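Local structure of Na Glutathione S-transferase 2 (Necator americanus, 2ON5) at residues 5-10 against 32-37; 19-24 against 75-80. The protein binds glutathione and, as a glutathione S-transferase of a human hookworm, probably catalyses its conjugation to electrophilic compounds. All coordinates share one frame; numbering follows the deposited sequence.

Interaction 1 of 2, residues 5-10 against 32-37; sequences KLTYFA and VRYTFQ. With GSH (glutathione), chain V; EDO (1,2-ethanediol), chain J.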
ATOM      1  N   LYS A   5      12.617 -13.129 -12.462  1.00 17.58           N
ATOM      2  CA  LYS A   5      12.124 -12.432 -13.648  1.00 18.43           C
ATOM      3  C   LYS A   5      11.248 -11.269 -13.177  1.00 18.29           C
ATOM      4  O   LYS A   5      10.346 -11.467 -12.343  1.00 18.74           O
ATOM      5  CB  LYS A   5      11.298 -13.383 -14.532  1.00 18.66           C
ATOM      6  CG  LYS A   5      10.756 -12.717 -15.815  1.00 18.60           C
ATOM      7  CD  LYS A   5      10.116 -13.720 -16.751  1.00 20.69           C
ATOM      8  CE  LYS A   5       8.895 -14.356 -16.115  1.00 24.82           C
ATOM      9  NZ  LYS A   5       7.904 -14.873 -17.102  1.00 26.28           N
ATOM     10  N   LEU A   6      11.522 -10.060 -13.675  1.00 17.82           N
ATOM     11  CA  LEU A   6      10.590  -8.956 -13.478  1.00 17.27           C
ATOM     12  C   LEU A   6       9.924  -8.571 -14.783  1.00 16.91           C
ATOM     13  O   LEU A   6      10.613  -8.240 -15.771  1.00 16.22           O
ATOM     14  CB  LEU A   6      11.298  -7.738 -12.916  1.00 17.20           C
ATOM     15  CG  LEU A   6      10.445  -6.539 -12.497  1.00 17.96           C
ATOM     16  CD1 LEU A   6       9.552  -6.938 -11.292  1.00 18.53           C
ATOM     17  CD2 LEU A   6      11.352  -5.378 -12.179  1.00 20.15           C
ATOM     18  N   THR A   7       8.589  -8.562 -14.782  1.00 16.62           N
ATOM     19  CA  THR A   7       7.846  -8.129 -15.984  1.00 16.03           C
ATOM     20  C   THR A   7       7.152  -6.776 -15.734  1.00 15.93           C
ATOM     21  O   THR A   7       6.457  -6.597 -14.718  1.00 14.66           O
ATOM     22  CB  THR A   7       6.831  -9.183 -16.455  1.00 15.91           C
ATOM     23  OG1 THR A   7       7.494 -10.439 -16.680  1.00 16.82           O
ATOM     24  CG2 THR A   7       6.158  -8.725 -17.768  1.00 14.43           C
ATOM     25  N   TYR A   8       7.400  -5.828 -16.637  1.00 15.11           N
ATOM     26  CA  TYR A   8       6.799  -4.489 -16.560  1.00 15.87           C
ATOM     27  C   TYR A   8       6.791  -3.851 -17.959  1.00 16.38           C
ATOM     28  O   TYR A   8       7.082  -4.521 -18.954  1.00 15.56           O
ATOM     29  CB  TYR A   8       7.562  -3.616 -15.553  1.00 15.49           C
ATOM     30  CG  TYR A   8       6.851  -2.333 -15.215  1.00 16.11           C
ATOM     31  CD1 TYR A   8       5.547  -2.339 -14.687  1.00 14.67           C
ATOM     32  CD2 TYR A   8       7.451  -1.108 -15.455  1.00 16.09           C
ATOM     33  CE1 TYR A   8       4.896  -1.146 -14.398  1.00 16.41           C
ATOM     34  CE2 TYR A   8       6.797   0.083 -15.167  1.00 17.60           C
ATOM     35  CZ  TYR A   8       5.532   0.056 -14.652  1.00 15.72           C
ATOM     36  OH  TYR A   8       4.897   1.242 -14.350  1.00 17.41           O
ATOM     37  N   PHE A   9       6.416  -2.577 -18.041  1.00 16.42           N
ATOM     38  CA  PHE A   9       6.502  -1.856 -19.302  1.00 18.16           C
ATOM     39  C   PHE A   9       7.953  -1.460 -19.577  1.00 18.36           C
ATOM     40  O   PHE A   9       8.809  -1.564 -18.688  1.00 17.82           O
ATOM     41  CB  PHE A   9       5.620  -0.598 -19.269  1.00 18.36           C
ATOM     42  CG  PHE A   9       4.163  -0.884 -19.184  1.00 19.12           C
ATOM     43  CD1 PHE A   9       3.497  -1.474 -20.246  1.00 18.21           C
ATOM     44  CD2 PHE A   9       3.444  -0.536 -18.046  1.00 21.91           C
ATOM     45  CE1 PHE A   9       2.129  -1.727 -20.181  1.00 19.46           C
ATOM     46  CE2 PHE A   9       2.069  -0.804 -17.964  1.00 21.38           C
ATOM     47  CZ  PHE A   9       1.420  -1.393 -19.044  1.00 21.99           C
ATOM     48  N   ALA A  10       8.217  -1.031 -20.817  1.00 18.85           N
ATOM     49  CA  ALA A  10       9.484  -0.421 -21.210  1.00 18.83           C
ATOM     50  C   ALA A  10       9.545   0.986 -20.623  1.00 19.42           C
ATOM     51  O   ALA A  10       9.357   2.006 -21.322  1.00 19.05           O
ATOM     52  CB  ALA A  10       9.616  -0.379 -22.763  1.00 18.68           C
ATOM     53  N   VAL A  32      12.114  -8.098 -18.124  1.00 16.97           N
ATOM     54  CA  VAL A  32      11.179  -8.204 -19.265  1.00 17.60           C
ATOM     55  C   VAL A  32      10.369  -6.914 -19.397  1.00 17.97           C
ATOM     56  O   VAL A  32       9.744  -6.451 -18.414  1.00 17.37           O
ATOM     57  CB  VAL A  32      10.217  -9.404 -19.116  1.00 17.05           C
ATOM     58  CG1 VAL A  32       9.253  -9.492 -20.316  1.00 18.12           C
ATOM     59  CG2 VAL A  32      11.010 -10.708 -18.979  1.00 17.21           C
ATOM     60  N   ARG A  33      10.387  -6.319 -20.595  1.00 17.98           N
ATOM     61  CA  ARG A  33       9.762  -5.002 -20.800  1.00 18.38           C
ATOM     62  C   ARG A  33       8.811  -4.999 -21.973  1.00 18.98           C
ATOM     63  O   ARG A  33       9.235  -5.267 -23.115  1.00 18.75           O
ATOM     64  CB  ARG A  33      10.815  -3.901 -21.015  1.00 18.00           C
ATOM     65  CG  ARG A  33      11.774  -3.699 -19.847  1.00 17.64           C
ATOM     66  CD  ARG A  33      12.750  -2.572 -20.098  1.00 18.71           C
ATOM     67  NE  ARG A  33      13.635  -2.398 -18.939  1.00 18.02           N
ATOM     68  CZ  ARG A  33      13.997  -1.223 -18.431  1.00 20.26           C
ATOM     69  NH1 ARG A  33      13.583  -0.079 -18.988  1.00 17.17           N
ATOM     70  NH2 ARG A  33      14.782  -1.198 -17.355  1.00 18.79           N
ATOM     71  N   TYR A  34       7.541  -4.685 -21.698  1.00 17.88           N
ATOM     72  CA  TYR A  34       6.510  -4.607 -22.720  1.00 19.50           C
ATOM     73  C   TYR A  34       6.233  -3.209 -23.198  1.00 19.14           C
ATOM     74  O   TYR A  34       6.115  -2.274 -22.397  1.00 17.45           O
ATOM     75  CB  TYR A  34       5.168  -5.216 -22.238  1.00 19.92           C
ATOM     76  CG  TYR A  34       5.188  -6.725 -22.104  1.00 22.48           C
ATOM     77  CD1 TYR A  34       4.678  -7.363 -20.969  1.00 23.04           C
ATOM     78  CD2 TYR A  34       5.725  -7.517 -23.126  1.00 23.70           C
ATOM     79  CE1 TYR A  34       4.700  -8.756 -20.866  1.00 24.07           C
ATOM     80  CE2 TYR A  34       5.746  -8.888 -23.037  1.00 26.84           C
ATOM     81  CZ  TYR A  34       5.261  -9.501 -21.910  1.00 24.93           C
ATOM     82  OH  TYR A  34       5.304 -10.872 -21.879  1.00 26.93           O
ATOM     83  N   THR A  35       6.065  -3.076 -24.520  1.00 19.54           N
ATOM     84  CA  THR A  35       5.366  -1.891 -25.060  1.00 19.66           C
ATOM     85  C   THR A  35       3.892  -1.878 -24.653  1.00 20.70           C
ATOM     86  O   THR A  35       3.321  -2.914 -24.252  1.00 18.83           O
ATOM     87  CB  THR A  35       5.402  -1.834 -26.594  1.00 19.33           C
ATOM     88  OG1 THR A  35       4.684  -2.959 -27.107  1.00 18.65           O
ATOM     89  CG2 THR A  35       6.857  -1.815 -27.120  1.00 18.97           C
ATOM     90  N   PHE A  36       3.259  -0.705 -24.780  1.00 21.45           N
ATOM     91  CA  PHE A  36       1.815  -0.610 -24.564  1.00 22.86           C
ATOM     92  C   PHE A  36       1.037  -1.434 -25.607  1.00 23.20           C
ATOM     93  O   PHE A  36      -0.082  -1.860 -25.342  1.00 23.31           O
ATOM     94  CB  PHE A  36       1.339   0.850 -24.579  1.00 23.58           C
ATOM     95  CG  PHE A  36       1.873   1.677 -23.432  1.00 24.36           C
ATOM     96  CD1 PHE A  36       2.246   2.997 -23.626  1.00 27.41           C
ATOM     97  CD2 PHE A  36       2.007   1.128 -22.164  1.00 26.89           C
ATOM     98  CE1 PHE A  36       2.747   3.763 -22.556  1.00 27.67           C
ATOM     99  CE2 PHE A  36       2.516   1.883 -21.101  1.00 27.94           C
ATOM    100  CZ  PHE A  36       2.873   3.202 -21.301  1.00 26.62           C
ATOM    101  N   GLN A  37       1.631  -1.655 -26.783  1.00 22.66           N
ATOM    102  CA  GLN A  37       0.986  -2.444 -27.833  1.00 23.68           C
ATOM    103  C   GLN A  37       1.014  -3.955 -27.508  1.00 23.22           C
ATOM    104  O   GLN A  37       0.056  -4.680 -27.792  1.00 22.60           O
ATOM    105  CB  GLN A  37       1.661  -2.163 -29.192  1.00 23.48           C
ATOM    106  CG  GLN A  37       0.975  -2.774 -30.394  1.00 25.64           C
ATOM    107  CD  GLN A  37       1.419  -2.170 -31.759  1.00 26.61           C
ATOM    108  OE1 GLN A  37       0.735  -1.301 -32.330  1.00 28.66           O
ATOM    109  NE2 GLN A  37       2.538  -2.641 -32.275  1.00 28.84           N
TER
HETATM  110  N1  GSH V 999      -1.008  -1.134  -6.830  1.00 32.71           N
HETATM  111  CA1 GSH V 999      -0.305  -1.043  -8.133  1.00 34.51           C
HETATM  112  C1  GSH V 999       1.132  -1.532  -7.979  1.00 30.29           C
HETATM  113  O11 GSH V 999       1.834  -0.839  -7.213  1.00 31.78           O
HETATM  114  O12 GSH V 999       1.635  -2.543  -8.549  1.00 24.84           O
HETATM  115  CB1 GSH V 999      -1.093  -1.663  -9.290  1.00 35.85           C
HETATM  116  CG1 GSH V 999      -0.272  -1.857 -10.560  1.00 36.37           C
HETATM  117  CD1 GSH V 999      -0.785  -1.082 -11.769  1.00 38.73           C
HETATM  118  OE1 GSH V 999      -1.685   0.014 -11.658  1.00 38.24           O
HETATM  119  N2  GSH V 999      -0.295  -1.548 -12.921  1.00 39.21           N
HETATM  120  CA2 GSH V 999      -0.128  -0.840 -14.183  1.00 37.89           C
HETATM  121  C2  GSH V 999      -0.666  -1.683 -15.316  1.00 37.07           C
HETATM  122  O2  GSH V 999      -0.724  -3.097 -15.240  1.00 29.69           O
HETATM  123  CB2 GSH V 999       1.348  -0.551 -14.406  1.00 38.71           C
HETATM  124  SG2 GSH V 999       1.883   1.154 -14.065  1.00 41.91           S
HETATM  125  N3  GSH V 999      -1.125  -1.034 -16.385  1.00 38.29           N
HETATM  126  CA3 GSH V 999      -1.787  -1.737 -17.467  1.00 40.90           C
HETATM  127  C3  GSH V 999      -3.126  -2.362 -17.130  1.00 41.99           C
HETATM  128  O31 GSH V 999      -3.700  -2.111 -16.046  1.00 44.17           O
HETATM  129  O32 GSH V 999      -3.687  -3.137 -17.939  1.00 41.62           O
HETATM  130  C1  EDO J 420       6.089   2.034 -23.294  1.00 35.69           C
HETATM  131  O1  EDO J 420       5.743   0.806 -22.626  1.00 35.24           O
HETATM  132  C2  EDO J 420       6.172   1.766 -24.788  1.00 34.67           C
HETATM  133  O2  EDO J 420       4.851   1.717 -25.368  1.00 34.44           O

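Interaction 2 of 2, residues 19-24 against 75-80; sequences RQIFAL and FGFAGK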
ATOM      1  N   ARG A  19      14.034  -2.785  -9.663  1.00 15.27           N
ATOM      2  CA  ARG A  19      15.274  -2.949 -10.423  1.00 15.48           C
ATOM      3  C   ARG A  19      16.488  -2.424  -9.607  1.00 15.69           C
ATOM      4  O   ARG A  19      17.605  -2.927  -9.750  1.00 15.08           O
ATOM      5  CB  ARG A  19      15.203  -2.233 -11.771  1.00 15.12           C
ATOM      6  CG  ARG A  19      14.074  -2.701 -12.673  1.00 14.06           C
ATOM      7  CD  ARG A  19      14.269  -2.197 -14.112  1.00 14.50           C
ATOM      8  NE  ARG A  19      13.108  -2.463 -14.946  1.00 14.91           N
ATOM      9  CZ  ARG A  19      12.240  -1.542 -15.338  1.00 15.02           C
ATOM     10  NH1 ARG A  19      12.387  -0.299 -14.912  1.00 17.50           N
ATOM     11  NH2 ARG A  19      11.213  -1.877 -16.123  1.00 15.75           N
ATOM     12  N   GLN A  20      16.264  -1.405  -8.788  1.00 15.44           N
ATOM     13  CA  GLN A  20      17.373  -0.780  -8.047  1.00 16.51           C
ATOM     14  C   GLN A  20      17.710  -1.600  -6.822  1.00 15.70           C
ATOM     15  O   GLN A  20      18.845  -1.602  -6.398  1.00 16.63           O
ATOM     16  CB  GLN A  20      17.087   0.684  -7.681  1.00 15.65           C
ATOM     17  CG  GLN A  20      17.116   1.568  -8.957  1.00 16.07           C
ATOM     18  CD  GLN A  20      16.714   3.014  -8.741  1.00 17.70           C
ATOM     19  OE1 GLN A  20      16.494   3.755  -9.711  1.00 18.94           O
ATOM     20  NE2 GLN A  20      16.598   3.430  -7.475  1.00 15.78           N
ATOM     21  N   ILE A  21      16.720  -2.279  -6.265  1.00 15.50           N
ATOM     22  CA  ILE A  21      16.991  -3.260  -5.193  1.00 15.38           C
ATOM     23  C   ILE A  21      17.910  -4.369  -5.725  1.00 16.28           C
ATOM     24  O   ILE A  21      18.911  -4.733  -5.074  1.00 16.70           O
ATOM     25  CB  ILE A  21      15.710  -3.860  -4.634  1.00 14.72           C
ATOM     26  CG1 ILE A  21      14.926  -2.775  -3.859  1.00 15.10           C
ATOM     27  CG2 ILE A  21      16.054  -5.129  -3.790  1.00 13.77           C
ATOM     28  CD1 ILE A  21      13.427  -3.157  -3.548  1.00 14.45           C
ATOM     29  N   PHE A  22      17.602  -4.881  -6.917  1.00 16.23           N
ATOM     30  CA  PHE A  22      18.466  -5.931  -7.512  1.00 17.79           C
ATOM     31  C   PHE A  22      19.886  -5.434  -7.727  1.00 17.45           C
ATOM     32  O   PHE A  22      20.853  -6.160  -7.457  1.00 18.44           O
ATOM     33  CB  PHE A  22      17.914  -6.459  -8.845  1.00 17.92           C
ATOM     34  CG  PHE A  22      16.753  -7.404  -8.718  1.00 17.63           C
ATOM     35  CD1 PHE A  22      16.876  -8.604  -8.025  1.00 17.75           C
ATOM     36  CD2 PHE A  22      15.543  -7.124  -9.362  1.00 19.25           C
ATOM     37  CE1 PHE A  22      15.814  -9.484  -7.926  1.00 19.07           C
ATOM     38  CE2 PHE A  22      14.462  -8.035  -9.294  1.00 18.58           C
ATOM     39  CZ  PHE A  22      14.602  -9.202  -8.565  1.00 18.63           C
ATOM     40  N   ALA A  23      20.018  -4.212  -8.249  1.00 18.07           N
ATOM     41  CA  ALA A  23      21.329  -3.593  -8.465  1.00 18.56           C
ATOM     42  C   ALA A  23      22.116  -3.455  -7.176  1.00 18.85           C
ATOM     43  O   ALA A  23      23.277  -3.824  -7.127  1.00 19.29           O
ATOM     44  CB  ALA A  23      21.173  -2.226  -9.155  1.00 18.00           C
ATOM     45  N   LEU A  24      21.486  -2.927  -6.126  1.00 19.16           N
ATOM     46  CA  LEU A  24      22.162  -2.789  -4.830  1.00 19.81           C
ATOM     47  C   LEU A  24      22.605  -4.132  -4.244  1.00 19.72           C
ATOM     48  O   LEU A  24      23.623  -4.218  -3.547  1.00 20.89           O
ATOM     49  CB  LEU A  24      21.263  -2.070  -3.819  1.00 19.26           C
ATOM     50  CG  LEU A  24      21.005  -0.581  -4.106  1.00 20.99           C
ATOM     51  CD1 LEU A  24      20.063   0.011  -3.091  1.00 22.43           C
ATOM     52  CD2 LEU A  24      22.314   0.178  -4.140  1.00 23.96           C
ATOM     53  N   PHE A  75      17.342  -8.856   1.030  1.00 17.05           N
ATOM     54  CA  PHE A  75      18.654  -8.302   0.658  1.00 16.87           C
ATOM     55  C   PHE A  75      19.179  -7.198   1.566  1.00 16.86           C
ATOM     56  O   PHE A  75      20.273  -6.708   1.344  1.00 16.22           O
ATOM     57  CB  PHE A  75      18.630  -7.773  -0.799  1.00 16.45           C
ATOM     58  CG  PHE A  75      18.391  -8.851  -1.847  1.00 19.08           C
ATOM     59  CD1 PHE A  75      17.516  -8.618  -2.910  1.00 19.13           C
ATOM     60  CD2 PHE A  75      19.034 -10.080  -1.767  1.00 22.35           C
ATOM     61  CE1 PHE A  75      17.296  -9.581  -3.896  1.00 20.54           C
ATOM     62  CE2 PHE A  75      18.812 -11.085  -2.744  1.00 21.43           C
ATOM     63  CZ  PHE A  75      17.934 -10.832  -3.804  1.00 20.94           C
ATOM     64  N   GLY A  76      18.384  -6.785   2.554  1.00 16.86           N
ATOM     65  CA  GLY A  76      18.884  -5.900   3.611  1.00 17.90           C
ATOM     66  C   GLY A  76      18.527  -4.436   3.444  1.00 18.03           C
ATOM     67  O   GLY A  76      19.221  -3.583   3.995  1.00 18.42           O
ATOM     68  N   PHE A  77      17.434  -4.154   2.714  1.00 16.95           N
ATOM     69  CA  PHE A  77      16.970  -2.772   2.456  1.00 16.79           C
ATOM     70  C   PHE A  77      15.561  -2.460   2.988  1.00 16.14           C
ATOM     71  O   PHE A  77      14.896  -1.559   2.497  1.00 15.10           O
ATOM     72  CB  PHE A  77      17.023  -2.484   0.959  1.00 16.45           C
ATOM     73  CG  PHE A  77      18.346  -2.830   0.359  1.00 17.16           C
ATOM     74  CD1 PHE A  77      19.492  -2.123   0.734  1.00 21.23           C
ATOM     75  CD2 PHE A  77      18.464  -3.887  -0.503  1.00 20.07           C
ATOM     76  CE1 PHE A  77      20.744  -2.469   0.218  1.00 22.17           C
ATOM     77  CE2 PHE A  77      19.710  -4.244  -1.028  1.00 20.58           C
ATOM     78  CZ  PHE A  77      20.839  -3.534  -0.659  1.00 18.56           C
ATOM     79  N   ALA A  78      15.104  -3.241   3.959  1.00 15.82           N
ATOM     80  CA  ALA A  78      13.731  -3.096   4.469  1.00 16.37           C
ATOM     81  C   ALA A  78      13.669  -2.299   5.782  1.00 16.56           C
ATOM     82  O   ALA A  78      12.578  -1.983   6.264  1.00 16.91           O
ATOM     83  CB  ALA A  78      13.087  -4.484   4.707  1.00 15.08           C
ATOM     84  N   GLY A  79      14.823  -2.029   6.382  1.00 16.81           N
ATOM     85  CA  GLY A  79      14.868  -1.539   7.778  1.00 17.37           C
ATOM     86  C   GLY A  79      15.700  -2.443   8.655  1.00 18.68           C
ATOM     87  O   GLY A  79      15.816  -3.651   8.388  1.00 18.31           O
ATOM     88  N   LYS A  80      16.266  -1.878   9.718  1.00 20.73           N
ATOM     89  CA  LYS A  80      17.280  -2.607  10.544  1.00 22.23           C
ATOM     90  C   LYS A  80      16.660  -3.429  11.703  1.00 21.18           C
ATOM     91  O   LYS A  80      17.287  -4.375  12.199  1.00 21.46           O
ATOM     92  CB  LYS A  80      18.350  -1.612  11.033  1.00 22.56           C
ATOM     93  CG  LYS A  80      19.445  -2.152  11.991  1.00 23.68           C
ATOM     94  CD  LYS A  80      20.513  -1.050  12.321  1.00 26.24           C
ATOM     95  CE  LYS A  80      21.441  -1.536  13.466  1.00 29.88           C
ATOM     96  NZ  LYS A  80      21.886  -0.421  14.397  1.00 32.93           N
TER

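Interaction 1 of 2, residues 5-10 against 32-37
Strands 4-9 and 30-34 pair in parallel in the thioredoxin-like domain, with Tyr-8 paired with Arg-33 in the middle, their side chains on the same face of the sheet. Four backbone hydrogen bonds join the two segments. Val-32 N gives to Leu-6 O, Tyr-8 N to Val-32 O, Tyr-34 N to Tyr-8 O and Ala-10 N to Tyr-34 O. The last comes from Ala-10, just beyond strand 4-9. Thr-7 and Val-32 stand side by side on one face of the sheet. There Thr-7 CG2, anti to the backbone N, comes within 3.4 Å of Tyr-34 CE1. The Tyr-34 ring also stacks with His-42.

Just past strand 30-34, Phe-36 turns its edge to the face of Phe-9, the last residue of strand 4-9. The ring planes stand at 69°, and Phe-36 CE2 sits 3.5 Å above the centre of the Phe-9 ring. The edge of the Phe-9 ring meets glutathione, with Phe-9 CE2 3.6 Å from GSH N3. A 1,2-ethanediol, probably from the crystallisation liquor, accepts a bond from Phe-36 N.

Tyr-8 leaves the opposite face of the sheet from Thr-7. Its CG is anti to the backbone N (chi1 -169°), and its OH lies 3.0 Å from GSH SG2. Leu-14 N is hydrogen-bonded to the same OH. A tyrosine near the end of the first strand, beside the glutathione sulfur, is the hallmark of the tyrosine-type glutathione S-transferase site.

Interaction 2 of 2, residues 19-24 against 75-80
Phe-75, at the end of helix 64-75, opens the contact, its side chain starting out toward helix 16-25 and meeting Ile-21 and Phe-22. Ile-21 CG2 meets the ring at its edge, in the ring plane, 3.9 Å from Phe-75 CD1. This methyl is anti to the backbone N of Ile-21. The two side chains cross at about a right angle. Phe-75 CE1 makes a looser approach to Phe-22 CD1, at 4.3 Å. The Phe-22 ring is also stacked on Tyr-29.

Gly-76 follows with a positive phi of 100°. It is the first residue to leave the helical conformation, and the chain turns there.

Phe-77 then points back at helix 16-25. Its ring tip presses on Leu-24, with Phe-77 CZ 3.5 Å from Leu-24 CB. Leu-24 CD1 lies over one face of the ring, 4.2 Å above its plane and toward the rim. Further round the rim, and on the same side of the ring plane as Leu-24 CD1, Ile-21 CG2 is 4.3 Å from Phe-77 CD2, a loose contact; this methyl thus lies near both phenylalanines. The backbone of Phe-77 is hydrogen-bonded to Tyr-155, and Leu-158 of helix 155-168 touches both Ile-21 and Leu-24. The loop therefore sits where helix 16-25 meets the helical C-terminal domain.

The side chains that meet are all hydrocarbon. The contact is therefore apolar packing, close at Leu-24 and Phe-77 and looser around Phe-75.

Interaction 1 and interaction 2 lie 21 Å apart, centre to centre, and both draw on one beta-alpha-beta unit, interaction 2 through its helix alone. Strand 4-9 leads into helix 16-25, which leads into strand 30-34. Interaction 1 pairs the two strands; interaction 2 packs the connecting helix against the loop between helices 64-75 and 82-101. Along the chain their segments alternate: 5-10, 19-24, 32-37, 75-80. They also touch through Arg-19, whose CG packs on Leu-6 CD2. Arg-19 NE and Arg-33 NH2 lie close, and Asp-31 forms salt bridges with both arginines, which probably offsets their repulsion. The same unit therefore carries glutathione-pocket residues at one end and meets the helical domain through its helix.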